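Local coordinates for protein BSU-2 beta-lactamase (Bacillus subtilis, PDB 6W5E) that probably hydrolyses beta-lactam antibiotics as a class D serine beta-lactamase, an enzyme family built on the fold of penicillin-binding protein transpeptidases, at residues A[52-57]-A[236-241]; A[69-74]-A[167-172]; A[81-86]-A[127-132]; A[132-137]-A[158-163]; A[208-213]-A[230-235]. One frame throughout, in Å; residues are numbered along the deposited sequence.

Contact 1 (A[52-57]-A[236-241])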
# COMPACT_ATOMS: atom_id res chain seq x y z
N LEU A 52 -10.64 -7.00 -5.49
CA LEU A 52 -11.46 -6.64 -4.34
C LEU A 52 -11.83 -7.91 -3.58
O LEU A 52 -12.43 -8.82 -4.16
CB LEU A 52 -12.72 -5.88 -4.76
CG LEU A 52 -13.52 -5.25 -3.62
CD1 LEU A 52 -12.69 -4.19 -2.89
CD2 LEU A 52 -14.83 -4.67 -4.13
N HIS A 53 -11.46 -7.96 -2.31
CA HIS A 53 -11.73 -9.11 -1.46
C HIS A 53 -12.73 -8.74 -0.37
O HIS A 53 -12.50 -7.81 0.41
CB HIS A 53 -10.46 -9.65 -0.81
CG HIS A 53 -10.70 -10.82 0.09
ND1 HIS A 53 -10.84 -12.10 -0.39
CD2 HIS A 53 -10.88 -10.89 1.43
CE1 HIS A 53 -11.07 -12.92 0.61
NE2 HIS A 53 -11.10 -12.21 1.73
N ASP A 54 -13.83 -9.50 -0.31
CA ASP A 54 -14.86 -9.39 0.73
C ASP A 54 -14.40 -10.19 1.95
O ASP A 54 -14.36 -11.43 1.90
CB ASP A 54 -16.14 -9.97 0.14
CG ASP A 54 -17.36 -9.82 1.05
OD1 ASP A 54 -17.21 -9.80 2.29
OD2 ASP A 54 -18.48 -9.79 0.50
N LEU A 55 -14.06 -9.49 3.04
CA LEU A 55 -13.56 -10.18 4.23
C LEU A 55 -14.64 -11.02 4.89
O LEU A 55 -14.38 -12.16 5.30
CB LEU A 55 -12.96 -9.17 5.20
CG LEU A 55 -11.59 -8.63 4.78
CD1 LEU A 55 -11.26 -7.33 5.49
CD2 LEU A 55 -10.51 -9.69 5.02
N GLN A 56 -15.86 -10.50 5.01
CA GLN A 56 -16.92 -11.23 5.69
C GLN A 56 -17.28 -12.52 4.97
O GLN A 56 -17.51 -13.55 5.61
CB GLN A 56 -18.16 -10.35 5.83
CG GLN A 56 -18.16 -9.46 7.05
CD GLN A 56 -19.43 -8.66 7.18
OE1 GLN A 56 -20.35 -8.79 6.36
NE2 GLN A 56 -19.51 -7.83 8.21
N LYS A 57 -17.32 -12.49 3.64
CA LYS A 57 -17.78 -13.63 2.86
C LYS A 57 -16.65 -14.49 2.30
O LYS A 57 -16.93 -15.59 1.81
CB LYS A 57 -18.65 -13.15 1.69
CG LYS A 57 -19.84 -12.28 2.07
CD LYS A 57 -21.04 -12.59 1.21
CE LYS A 57 -22.33 -12.49 1.99
NZ LYS A 57 -22.19 -11.44 3.01
N GLY A 236 -19.48 -4.65 6.33
CA GLY A 236 -18.32 -5.46 6.07
C GLY A 236 -17.14 -4.63 5.59
O GLY A 236 -17.27 -3.49 5.16
N SER A 237 -15.96 -5.25 5.66
CA SER A 237 -14.72 -4.63 5.21
C SER A 237 -14.22 -5.35 3.96
O SER A 237 -14.51 -6.53 3.74
CB SER A 237 -13.66 -4.67 6.31
OG SER A 237 -14.02 -3.81 7.38
N TYR A 238 -13.47 -4.62 3.14
CA TYR A 238 -13.01 -5.12 1.85
C TYR A 238 -11.56 -4.69 1.65
O TYR A 238 -11.18 -3.59 2.03
CB TYR A 238 -13.86 -4.56 0.70
CG TYR A 238 -15.30 -5.01 0.73
CD1 TYR A 238 -16.21 -4.46 1.62
CD2 TYR A 238 -15.75 -5.99 -0.16
CE1 TYR A 238 -17.53 -4.88 1.64
CE2 TYR A 238 -17.06 -6.41 -0.14
CZ TYR A 238 -17.94 -5.87 0.75
OH TYR A 238 -19.25 -6.29 0.76
N VAL A 239 -10.77 -5.58 1.05
CA VAL A 239 -9.36 -5.33 0.74
C VAL A 239 -9.24 -5.11 -0.76
O VAL A 239 -9.83 -5.86 -1.55
CB VAL A 239 -8.48 -6.50 1.20
CG1 VAL A 239 -7.02 -6.19 0.93
CG2 VAL A 239 -8.71 -6.83 2.69
N PHE A 240 -8.49 -4.08 -1.16
CA PHE A 240 -8.36 -3.78 -2.59
C PHE A 240 -6.91 -3.57 -2.99
O PHE A 240 -6.07 -3.12 -2.21
CB PHE A 240 -9.19 -2.54 -3.00
CG PHE A 240 -8.81 -1.30 -2.25
CD1 PHE A 240 -7.70 -0.55 -2.64
CD2 PHE A 240 -9.55 -0.87 -1.16
CE1 PHE A 240 -7.32 0.58 -1.93
CE2 PHE A 240 -9.18 0.27 -0.46
CZ PHE A 240 -8.06 0.99 -0.85
N VAL A 241 -6.64 -3.89 -4.26
CA VAL A 241 -5.37 -3.59 -4.91
C VAL A 241 -5.67 -3.13 -6.33
O VAL A 241 -6.33 -3.85 -7.09
CB VAL A 241 -4.45 -4.82 -4.95
CG1 VAL A 241 -3.27 -4.61 -5.89
CG2 VAL A 241 -3.93 -5.14 -3.56
O HOH W 1 -16.98 -7.86 4.11
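Tyr-238 lies alongside Asp-54, both side chains pointing the same way on one face of the antiparallel sheet, where strands 48-54 and 236-244 pair. Tyr-238 CB sits 3.8 Å from Leu-52 CD1 and close to His-53 O. The CD2-CE2 side of the ring then runs beside Asp-54: Tyr-238 CD2 is 3.6 Å from Asp-54 CA, and CE2 is 3.6 Å from Asp-54 CG. At the tip, Tyr-238 OH stands 3.6 Å from Asp-54 OD2. The hydroxyl bonds to Leu-32 O, while OD2 is held by His-31. Between the strands, His-53 N bonds Val-239 O at 2.8 Å. Beyond it, Leu-55 N reaches Ser-237 O at 3.1 Å, and Leu-55 CD1 rests 3.8 Å from Val-239 CG2, on the side of the sheet that carries Val-239. Asp-54 OD1 accepts from Lys-57 N in an Asx motif and from water 1, which also donates to Ser-237 O and accepts from Gln-56 N. The turn leaving the strand is thus tied to its own aspartate and, directly and through water, to the partner strand.

Contact 2 (A[69-74]-A[167-172])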
# COMPACT_ATOMS: atom_id res chain seq x y z
N ASN A 69 -1.35 -11.35 -11.84
CA ASN A 69 -0.33 -12.34 -11.51
C ASN A 69 1.08 -11.91 -11.88
O ASN A 69 2.02 -12.67 -11.64
CB ASN A 69 -0.67 -13.68 -12.16
CG ASN A 69 -1.67 -14.47 -11.34
OD1 ASN A 69 -1.47 -14.68 -10.14
ND2 ASN A 69 -2.76 -14.88 -11.97
N GLN A 70 1.26 -10.72 -12.45
CA GLN A 70 2.58 -10.26 -12.86
C GLN A 70 3.25 -9.51 -11.72
O GLN A 70 2.72 -8.49 -11.25
CB GLN A 70 2.49 -9.36 -14.09
CG GLN A 70 2.02 -10.07 -15.33
CD GLN A 70 3.00 -11.14 -15.80
OE1 GLN A 70 4.22 -11.00 -15.66
NE2 GLN A 70 2.46 -12.22 -16.36
N ARG A 71 4.41 -9.99 -11.29
CA ARG A 71 5.16 -9.31 -10.24
C ARG A 71 5.70 -7.99 -10.77
O ARG A 71 6.25 -7.93 -11.87
CB ARG A 71 6.29 -10.19 -9.73
CG ARG A 71 5.82 -11.33 -8.88
CD ARG A 71 6.99 -12.04 -8.25
NE ARG A 71 6.54 -12.92 -7.18
CZ ARG A 71 7.24 -13.93 -6.70
NH1 ARG A 71 8.45 -14.22 -7.21
NH2 ARG A 71 6.74 -14.67 -5.72
N GLN A 72 5.55 -6.94 -9.97
CA GLN A 72 5.97 -5.60 -10.36
C GLN A 72 6.63 -4.94 -9.16
O GLN A 72 6.43 -5.34 -8.02
CB GLN A 72 4.78 -4.79 -10.88
CG GLN A 72 4.19 -5.38 -12.15
CD GLN A 72 2.86 -4.78 -12.50
OE1 GLN A 72 2.78 -3.60 -12.85
NE2 GLN A 72 1.80 -5.59 -12.42
N THR A 73 7.43 -3.91 -9.42
CA THR A 73 8.10 -3.24 -8.32
C THR A 73 7.07 -2.49 -7.47
O THR A 73 6.14 -1.89 -8.01
CB THR A 73 9.20 -2.31 -8.85
OG1 THR A 73 8.64 -1.32 -9.72
CG2 THR A 73 10.27 -3.11 -9.62
N PRO A 74 7.17 -2.56 -6.14
CA PRO A 74 6.08 -2.06 -5.30
C PRO A 74 6.05 -0.55 -5.13
O PRO A 74 5.00 -0.01 -4.77
CB PRO A 74 6.32 -2.76 -3.95
CG PRO A 74 7.80 -2.99 -3.93
CD PRO A 74 8.17 -3.32 -5.36
N SER A 167 15.05 -4.22 -7.45
CA SER A 167 15.11 -5.67 -7.43
C SER A 167 13.85 -6.33 -6.90
O SER A 167 13.49 -7.42 -7.34
CB SER A 167 16.33 -6.13 -6.62
OG SER A 167 16.23 -5.69 -5.27
N LEU A 168 13.17 -5.70 -5.95
CA LEU A 168 12.02 -6.33 -5.32
C LEU A 168 10.79 -6.21 -6.21
O LEU A 168 10.50 -5.14 -6.75
CB LEU A 168 11.74 -5.67 -3.97
CG LEU A 168 10.53 -6.19 -3.18
CD1 LEU A 168 10.69 -7.65 -2.81
CD2 LEU A 168 10.33 -5.34 -1.95
N THR A 169 10.07 -7.32 -6.38
CA THR A 169 8.83 -7.33 -7.13
C THR A 169 7.78 -8.13 -6.37
O THR A 169 8.10 -9.03 -5.59
CB THR A 169 9.01 -7.93 -8.53
OG1 THR A 169 9.33 -9.31 -8.41
CG2 THR A 169 10.13 -7.20 -9.29
N ILE A 170 6.52 -7.81 -6.62
CA ILE A 170 5.40 -8.48 -5.98
C ILE A 170 4.19 -8.34 -6.90
O ILE A 170 3.99 -7.29 -7.52
CB ILE A 170 5.14 -7.90 -4.57
CG1 ILE A 170 4.05 -8.70 -3.84
CG2 ILE A 170 4.81 -6.40 -4.65
CD1 ILE A 170 3.84 -8.28 -2.40
N SER A 171 3.41 -9.41 -7.03
CA SER A 171 2.26 -9.30 -7.92
C SER A 171 1.10 -8.62 -7.19
O SER A 171 1.05 -8.61 -5.96
CB SER A 171 1.82 -10.67 -8.41
OG SER A 171 1.11 -11.36 -7.39
N PRO A 172 0.16 -8.04 -7.94
CA PRO A 172 -1.04 -7.49 -7.29
C PRO A 172 -1.77 -8.50 -6.42
O PRO A 172 -2.22 -8.14 -5.32
CB PRO A 172 -1.86 -6.98 -8.47
CG PRO A 172 -0.81 -6.55 -9.46
CD PRO A 172 0.27 -7.60 -9.35
O HOH W 2 0.53 -13.84 -8.24
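Backbone bonds couple Gln-72 and Ile-170 in both directions: Gln-72 N to Ile-170 O at 2.9 Å, and Ile-170 N to Gln-72 O at 2.8 Å. Weaker CA-H...O contacts continue past this pair, with Thr-169 CA 3.2 Å from Gln-72 O and Thr-73 CA 3.4 Å from Leu-168 O. This is a single antiparallel bridge between two loops rather than a sheet. One loop leads toward the Ser-X-X-Lys motif that ends at the carboxylated Lys-79; the other runs into helix 172-184, with Ser-171 as its N-cap. Among the apolar contacts, Pro-74 CG meets Leu-168 CD2 (4.0 Å), the side chains crossing at about a right angle, and Pro-74 CB meets Ile-170 CG2 (4.0 Å). In van der Waals contact, Arg-71 crosses Thr-169 at about a right angle, Arg-71 CB 3.4 Å from Thr-169 OG1. Its guanidinium forms a salt bridge with Glu-174. Of the polar side chains, Asn-69 OD1 and Ser-171 OG are linked at one end by water 2; at the bridge, Gln-72 NE2 bonds Gln-70 O and Asn-243 OD1.

Contact 3 (A[81-86]-A[127-132])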
# COMPACT_ATOMS: atom_id res chain seq x y z
N VAL A 81 4.97 -2.06 4.66
CA VAL A 81 5.81 -3.11 5.22
C VAL A 81 6.93 -2.50 6.06
O VAL A 81 7.21 -2.96 7.17
CB VAL A 81 6.39 -3.99 4.10
CG1 VAL A 81 7.36 -5.01 4.68
CG2 VAL A 81 5.28 -4.67 3.35
N ASN A 82 7.60 -1.48 5.51
CA ASN A 82 8.68 -0.81 6.22
C ASN A 82 8.21 -0.29 7.57
O ASN A 82 8.92 -0.41 8.57
CB ASN A 82 9.15 0.36 5.36
CG ASN A 82 10.62 0.37 5.14
OD1 ASN A 82 11.38 -0.25 5.89
ND2 ASN A 82 11.05 1.09 4.11
N ALA A 83 7.03 0.31 7.61
CA ALA A 83 6.51 0.85 8.86
C ALA A 83 6.23 -0.26 9.87
O ALA A 83 6.57 -0.13 11.05
CB ALA A 83 5.25 1.67 8.60
N LEU A 84 5.60 -1.36 9.43
CA LEU A 84 5.33 -2.47 10.33
C LEU A 84 6.62 -3.02 10.94
O LEU A 84 6.74 -3.17 12.16
CB LEU A 84 4.57 -3.58 9.60
CG LEU A 84 3.11 -3.28 9.25
CD1 LEU A 84 2.63 -4.23 8.17
CD2 LEU A 84 2.23 -3.39 10.50
N ILE A 85 7.61 -3.33 10.09
CA ILE A 85 8.87 -3.86 10.59
C ILE A 85 9.55 -2.84 11.49
O ILE A 85 10.04 -3.18 12.58
CB ILE A 85 9.80 -4.26 9.42
CG1 ILE A 85 9.18 -5.38 8.59
CG2 ILE A 85 11.17 -4.67 9.95
CD1 ILE A 85 9.88 -5.57 7.25
N GLY A 86 9.59 -1.58 11.04
CA GLY A 86 10.32 -0.57 11.78
C GLY A 86 9.77 -0.34 13.17
O GLY A 86 10.53 -0.21 14.13
N TRP A 127 12.65 9.75 1.36
CA TRP A 127 13.90 9.88 2.11
C TRP A 127 13.75 9.41 3.56
O TRP A 127 14.69 8.83 4.13
CB TRP A 127 14.44 11.31 2.05
CG TRP A 127 13.61 12.38 2.72
CD1 TRP A 127 12.73 13.23 2.12
CD2 TRP A 127 13.63 12.74 4.11
NE1 TRP A 127 12.19 14.09 3.05
CE2 TRP A 127 12.73 13.82 4.28
CE3 TRP A 127 14.32 12.26 5.23
CZ2 TRP A 127 12.50 14.42 5.52
CZ3 TRP A 127 14.09 12.85 6.47
CH2 TRP A 127 13.19 13.93 6.60
N TYR A 128 12.59 9.66 4.17
CA TYR A 128 12.38 9.22 5.54
C TYR A 128 12.44 7.70 5.63
O TYR A 128 13.10 7.13 6.51
CB TYR A 128 11.01 9.73 6.03
CG TYR A 128 10.74 9.38 7.48
CD1 TYR A 128 10.42 8.06 7.86
CD2 TYR A 128 10.81 10.35 8.48
CE1 TYR A 128 10.22 7.73 9.17
CE2 TYR A 128 10.58 10.02 9.80
CZ TYR A 128 10.29 8.71 10.13
OH TYR A 128 10.09 8.36 11.44
N TYR A 129 11.74 7.02 4.71
CA TYR A 129 11.69 5.56 4.75
C TYR A 129 13.01 4.93 4.32
O TYR A 129 13.29 3.79 4.71
CB TYR A 129 10.48 5.05 3.96
CG TYR A 129 9.21 5.13 4.78
CD1 TYR A 129 8.60 6.35 5.07
CD2 TYR A 129 8.66 3.98 5.34
CE1 TYR A 129 7.44 6.41 5.85
CE2 TYR A 129 7.51 4.03 6.11
CZ TYR A 129 6.92 5.25 6.37
OH TYR A 129 5.79 5.27 7.15
N GLN A 130 13.82 5.64 3.54
CA GLN A 130 15.17 5.16 3.25
C GLN A 130 16.02 5.15 4.52
O GLN A 130 16.75 4.18 4.78
CB GLN A 130 15.81 6.02 2.15
CG GLN A 130 15.19 5.76 0.79
CD GLN A 130 15.73 6.69 -0.28
OE1 GLN A 130 15.81 7.90 -0.08
NE2 GLN A 130 16.08 6.13 -1.43
N ALA A 131 15.92 6.20 5.35
CA ALA A 131 16.62 6.19 6.63
C ALA A 131 16.13 5.05 7.52
O ALA A 131 16.94 4.37 8.18
CB ALA A 131 16.46 7.54 7.32
N LEU A 132 14.82 4.83 7.56
CA LEU A 132 14.27 3.72 8.34
C LEU A 132 14.81 2.38 7.85
O LEU A 132 15.24 1.55 8.64
CB LEU A 132 12.75 3.75 8.26
CG LEU A 132 12.03 2.55 8.89
CD1 LEU A 132 12.47 2.33 10.33
CD2 LEU A 132 10.52 2.75 8.81
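Tyr-129 and Leu-132, one turn apart on helix 126-136, carry this contact with Asn-82, Ala-83 and Gly-86 of helix 81-88. The two helical segments run in broadly similar directions, 41° apart, with their axes 10.4 Å from each other at closest approach. Tyr-129 comes first. Its CG is anti to the carbonyl carbon (chi1 -82°), and the ring presents its edge to the other helix: Asn-82 CB lies in the ring plane, 3.7 Å from Tyr-129 CD2. Toward the tip of the ring, Ala-83 CB sits 4.1 Å from Tyr-129 CE2 and 3.9 Å from Tyr-129 OH, while the hydroxyl itself bonds to Leu-117 O. Asn-82 and Tyr-129 pass alongside, pointing opposite ways, their amide and ring planes 52° apart, and Asn-82 ND2 ends 3.6 Å from the backbone O of Tyr-129.

At Leu-132 the branches divide. CD2 meets Asn-82 O at 3.6 Å, and CD1 comes to 3.9 Å from Gly-86 CA, where the lack of a side chain lets the leucine approach the backbone. Asn-82 OD1 is buried here without a polar partner.

A Ser-Ala-Ile sequence, probably the counterpart of the Ser-X-Val motif of class D enzymes, runs into the start of helix 126-136. Helix 117-122 packs on Tyr-129, helix 191-200 touches Ala-83, and Met-141 of helix 138-147 reaches Asn-82.

Contact 4 (A[132-137]-A[158-163])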
# COMPACT_ATOMS: atom_id res chain seq x y z
N LEU A 132 14.82 4.83 7.56
CA LEU A 132 14.27 3.72 8.34
C LEU A 132 14.81 2.38 7.85
O LEU A 132 15.24 1.55 8.64
CB LEU A 132 12.75 3.75 8.26
CG LEU A 132 12.03 2.55 8.89
CD1 LEU A 132 12.47 2.33 10.33
CD2 LEU A 132 10.52 2.75 8.81
N ALA A 133 14.79 2.16 6.53
CA ALA A 133 15.28 0.89 5.99
C ALA A 133 16.74 0.66 6.37
O ALA A 133 17.13 -0.46 6.72
CB ALA A 133 15.13 0.88 4.47
N ARG A 134 17.56 1.72 6.32
CA ARG A 134 18.96 1.58 6.72
C ARG A 134 19.08 1.14 8.17
O ARG A 134 19.95 0.31 8.50
CB ARG A 134 19.72 2.89 6.46
CG ARG A 134 19.91 3.23 4.99
CD ARG A 134 20.92 4.35 4.79
NE ARG A 134 20.45 5.65 5.28
CZ ARG A 134 19.75 6.52 4.55
NH1 ARG A 134 19.44 6.22 3.29
NH2 ARG A 134 19.37 7.68 5.08
N ASP A 135 18.22 1.66 9.05
CA ASP A 135 18.26 1.25 10.46
C ASP A 135 17.76 -0.17 10.64
O ASP A 135 18.22 -0.89 11.54
CB ASP A 135 17.42 2.21 11.30
CG ASP A 135 18.13 3.53 11.60
OD1 ASP A 135 19.37 3.60 11.50
OD2 ASP A 135 17.44 4.49 11.98
N ILE A 136 16.81 -0.61 9.81
CA ILE A 136 16.37 -2.01 9.88
C ILE A 136 17.52 -2.93 9.48
O ILE A 136 17.86 -3.88 10.19
CB ILE A 136 15.11 -2.23 9.01
CG1 ILE A 136 13.91 -1.50 9.63
CG2 ILE A 136 14.83 -3.72 8.86
CD1 ILE A 136 12.70 -1.48 8.71
N GLY A 137 18.16 -2.63 8.36
CA GLY A 137 19.35 -3.36 7.96
C GLY A 137 19.03 -4.57 7.11
O GLY A 137 17.97 -5.18 7.21
N GLY A 158 19.74 -2.94 -2.94
CA GLY A 158 20.33 -2.09 -1.93
C GLY A 158 19.31 -1.76 -0.85
O GLY A 158 18.12 -1.58 -1.11
N ILE A 159 19.80 -1.64 0.39
CA ILE A 159 18.93 -1.56 1.56
C ILE A 159 17.96 -0.38 1.49
O ILE A 159 16.85 -0.45 2.03
CB ILE A 159 19.76 -1.56 2.86
CG1 ILE A 159 18.86 -1.63 4.09
CG2 ILE A 159 20.66 -0.32 2.93
CD1 ILE A 159 17.95 -2.84 4.13
N ASP A 160 18.35 0.72 0.83
CA ASP A 160 17.48 1.89 0.71
C ASP A 160 17.01 2.15 -0.72
O ASP A 160 16.52 3.25 -1.01
CB ASP A 160 18.09 3.14 1.35
CG ASP A 160 19.46 3.47 0.82
OD1 ASP A 160 19.84 2.96 -0.26
OD2 ASP A 160 20.17 4.23 1.50
N GLN A 161 17.14 1.17 -1.60
CA GLN A 161 16.69 1.32 -2.98
C GLN A 161 15.78 0.19 -3.45
O GLN A 161 15.07 0.37 -4.45
CB GLN A 161 17.90 1.41 -3.92
CG GLN A 161 17.60 1.72 -5.39
CD GLN A 161 16.95 3.08 -5.59
OE1 GLN A 161 17.36 4.07 -4.97
NE2 GLN A 161 15.94 3.15 -6.45
N PHE A 162 15.74 -0.95 -2.76
CA PHE A 162 15.24 -2.18 -3.39
C PHE A 162 13.78 -2.13 -3.78
O PHE A 162 13.37 -2.91 -4.65
CB PHE A 162 15.51 -3.41 -2.51
CG PHE A 162 14.81 -3.39 -1.17
CD1 PHE A 162 13.48 -3.77 -1.05
CD2 PHE A 162 15.48 -3.01 -0.02
CE1 PHE A 162 12.84 -3.76 0.17
CE2 PHE A 162 14.85 -3.00 1.22
CZ PHE A 162 13.53 -3.38 1.31
N TRP A 163 12.97 -1.28 -3.15
CA TRP A 163 11.54 -1.22 -3.46
C TRP A 163 11.20 -0.18 -4.52
O TRP A 163 10.02 -0.04 -4.87
CB TRP A 163 10.71 -0.97 -2.20
CG TRP A 163 10.92 0.38 -1.55
CD1 TRP A 163 10.18 1.51 -1.74
CD2 TRP A 163 11.91 0.71 -0.58
NE1 TRP A 163 10.66 2.53 -0.96
CE2 TRP A 163 11.72 2.07 -0.23
CE3 TRP A 163 12.94 -0.00 0.04
CZ2 TRP A 163 12.53 2.72 0.70
CZ3 TRP A 163 13.75 0.65 0.96
CH2 TRP A 163 13.53 2.00 1.28
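Arg-134 and Asp-160 form a salt bridge at the exposed margin, Arg-134 NH1 donating to Asp-160 OD2 at 2.8 Å. The oxygen lies at the guanidinium edge, near its plane, and is met on its anti side, with the two charged planes 80° apart. The arginine chain bends at chi3 (-69°), which turns NE out of the line of the chain; Arg-134 CD passes 3.4 Å from Asp-160 OD2. Inward, Ile-159 presses on the last turn of the helix: Ile-159 CG1 is 3.4 Å from Ala-133 O, and CD1 is 3.6 Å from Gly-137 C. Ala-133 CB sits 3.3 Å from Ile-159 O, a buried carbonyl without a polar partner, and 3.7 Å from Trp-163 CH2. Behind this shell, Trp-163 NE1 bonds to the carboxylated lysine at position 79, as the omega-loop tryptophan does in other class D enzymes. Gln-130 of helix 126-136 holds Asp-160 O. Around the loop, Met-141 of helix 138-147 touches Ala-133, and Asn-82 of helix 81-88 touches Trp-163.

Contact 5 (A[208-213]-A[230-235])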
# COMPACT_ATOMS: atom_id res chain seq x y z
N HIS A 208 -19.84 6.81 7.72
CA HIS A 208 -20.25 5.43 7.56
C HIS A 208 -19.15 4.52 7.03
O HIS A 208 -19.39 3.33 6.84
CB HIS A 208 -21.48 5.33 6.64
CG HIS A 208 -22.60 6.23 7.05
ND1 HIS A 208 -23.28 6.07 8.24
CD2 HIS A 208 -23.16 7.31 6.44
CE1 HIS A 208 -24.21 7.00 8.34
NE2 HIS A 208 -24.16 7.76 7.26
N TYR A 209 -17.95 5.05 6.78
CA TYR A 209 -16.87 4.24 6.24
C TYR A 209 -15.54 4.88 6.60
O TYR A 209 -15.47 6.08 6.90
CB TYR A 209 -16.98 4.12 4.71
CG TYR A 209 -16.59 5.40 4.01
CD1 TYR A 209 -17.50 6.44 3.87
CD2 TYR A 209 -15.29 5.58 3.52
CE1 TYR A 209 -17.14 7.62 3.25
CE2 TYR A 209 -14.92 6.76 2.91
CZ TYR A 209 -15.85 7.77 2.77
OH TYR A 209 -15.49 8.95 2.16
N THR A 210 -14.49 4.07 6.55
CA THR A 210 -13.11 4.55 6.65
C THR A 210 -12.32 3.93 5.51
O THR A 210 -12.32 2.71 5.34
CB THR A 210 -12.46 4.18 8.00
OG1 THR A 210 -13.26 4.68 9.07
CG2 THR A 210 -11.07 4.79 8.10
N LEU A 211 -11.66 4.78 4.72
CA LEU A 211 -10.84 4.33 3.60
C LEU A 211 -9.38 4.36 4.04
O LEU A 211 -8.88 5.41 4.49
CB LEU A 211 -11.05 5.23 2.38
CG LEU A 211 -10.14 4.92 1.19
CD1 LEU A 211 -10.44 3.54 0.62
CD2 LEU A 211 -10.30 5.98 0.12
N TYR A 212 -8.70 3.22 3.92
CA TYR A 212 -7.28 3.10 4.21
C TYR A 212 -6.56 2.78 2.92
O TYR A 212 -7.00 1.92 2.15
CB TYR A 212 -7.02 1.93 5.17
CG TYR A 212 -7.77 1.95 6.48
CD1 TYR A 212 -9.08 1.51 6.57
CD2 TYR A 212 -7.14 2.35 7.65
CE1 TYR A 212 -9.76 1.50 7.78
CE2 TYR A 212 -7.80 2.33 8.87
CZ TYR A 212 -9.10 1.92 8.93
OH TYR A 212 -9.76 1.92 10.14
N GLY A 213 -5.41 3.42 2.69
CA GLY A 213 -4.71 3.06 1.47
C GLY A 213 -3.36 3.72 1.37
O GLY A 213 -3.04 4.67 2.09
N PHE A 230 -7.63 -1.02 2.20
CA PHE A 230 -8.87 -1.66 2.59
C PHE A 230 -9.86 -0.59 3.00
O PHE A 230 -9.50 0.56 3.27
CB PHE A 230 -8.69 -2.73 3.68
CG PHE A 230 -7.51 -2.52 4.58
CD1 PHE A 230 -7.55 -1.59 5.61
CD2 PHE A 230 -6.35 -3.26 4.40
CE1 PHE A 230 -6.45 -1.41 6.43
CE2 PHE A 230 -5.26 -3.08 5.23
CZ PHE A 230 -5.31 -2.15 6.24
N ILE A 231 -11.14 -0.96 3.00
CA ILE A 231 -12.21 -0.04 3.37
C ILE A 231 -13.11 -0.72 4.38
O ILE A 231 -13.51 -1.87 4.20
CB ILE A 231 -13.00 0.49 2.16
CG1 ILE A 231 -14.12 1.43 2.62
CG2 ILE A 231 -13.55 -0.65 1.27
CD1 ILE A 231 -14.65 2.32 1.54
N LYS A 232 -13.40 -0.01 5.47
CA LYS A 232 -14.31 -0.50 6.49
C LYS A 232 -15.64 0.22 6.29
O LYS A 232 -15.67 1.44 6.19
CB LYS A 232 -13.74 -0.19 7.88
CG LYS A 232 -14.70 -0.48 9.02
CD LYS A 232 -14.01 -0.38 10.39
CE LYS A 232 -12.90 0.66 10.43
NZ LYS A 232 -12.68 1.23 11.79
N THR A 233 -16.71 -0.55 6.17
CA THR A 233 -18.06 -0.01 6.05
C THR A 233 -18.94 -0.57 7.16
O THR A 233 -18.52 -1.40 7.97
CB THR A 233 -18.70 -0.33 4.68
OG1 THR A 233 -19.22 -1.67 4.69
CG2 THR A 233 -17.70 -0.18 3.55
N GLU A 234 -20.19 -0.13 7.17
CA GLU A 234 -21.17 -0.67 8.11
C GLU A 234 -21.71 -2.03 7.67
O GLU A 234 -22.52 -2.62 8.39
CB GLU A 234 -22.30 0.33 8.33
CG GLU A 234 -21.84 1.57 9.08
CD GLU A 234 -22.84 2.70 9.03
OE1 GLU A 234 -23.94 2.51 8.48
OE2 GLU A 234 -22.53 3.79 9.57
N HIS A 235 -21.27 -2.53 6.53
CA HIS A 235 -21.73 -3.81 6.00
C HIS A 235 -20.54 -4.65 5.54
O HIS A 235 -20.58 -5.29 4.49
CB HIS A 235 -22.75 -3.60 4.89
CG HIS A 235 -23.98 -2.88 5.35
ND1 HIS A 235 -24.16 -1.52 5.18
CD2 HIS A 235 -25.07 -3.32 6.02
CE1 HIS A 235 -25.32 -1.16 5.70
NE2 HIS A 235 -25.89 -2.23 6.22
O HOH W 3 -21.38 1.75 5.30
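Tyr-212 and Phe-230 interlock on one face of a beta hairpin, strands 209-217 and 225-233, the first of which runs on into the Lys-Thr-Gly motif of the family. The rim of Phe-230 fits into the angle at the CB-CG bond of Tyr-212: Phe-230 CD1 lies 3.6 Å from Tyr-212 CB, and CE1 is 3.6 Å from Tyr-212 CG. The rings meet obliquely, planes 50° apart, and Phe-230 O lies at the tyrosine edge. Farther along, Lys-232 bends at chi3 (33°), and its CE comes 3.4 Å from Tyr-212 OH; the bond from NZ is weak. On the other face, Ile-231 CD1 touches Tyr-209 CD2 at 3.9 Å, and Leu-211 CD1 rests 4.3 Å from Ile-231 CB. Paired backbone bonds join Thr-210 with Lys-232 and Tyr-212 with Phe-230. Past the strands, Glu-234 reaches back to His-208, carboxylate and imidazole planes 87° apart. There His-208 ND1 donates to Glu-234 OE2 at 2.7 Å, the oxygen lying in the ring plane while the nitrogen stands above the carboxylate plane.

In the fold
Contacts 1 and 5 are neighbours, centres about 10 Å apart; they share the sheet in which strand 236-244 lies between strands 48-54 and 225-233, with Tyr-238 O 2.8 Å from Ile-231 N, probably a hydrogen bond. Contacts 3 and 4 belong to the helical part, centres about 8 Å apart, and share Leu-132 on helix 126-136. Contact 2 connects the two regions: Pro-172 O packs on Val-241 CG1 of contact 1, and Leu-168 N probably bonds Phe-162 O of contact 4. Contacts 1 and 4 lie about 31 Å apart, centre to centre, on opposite sides of the chain's centre. Contact 4 reaches the active site directly through Trp-163, bonded to the carboxylated Lys-79.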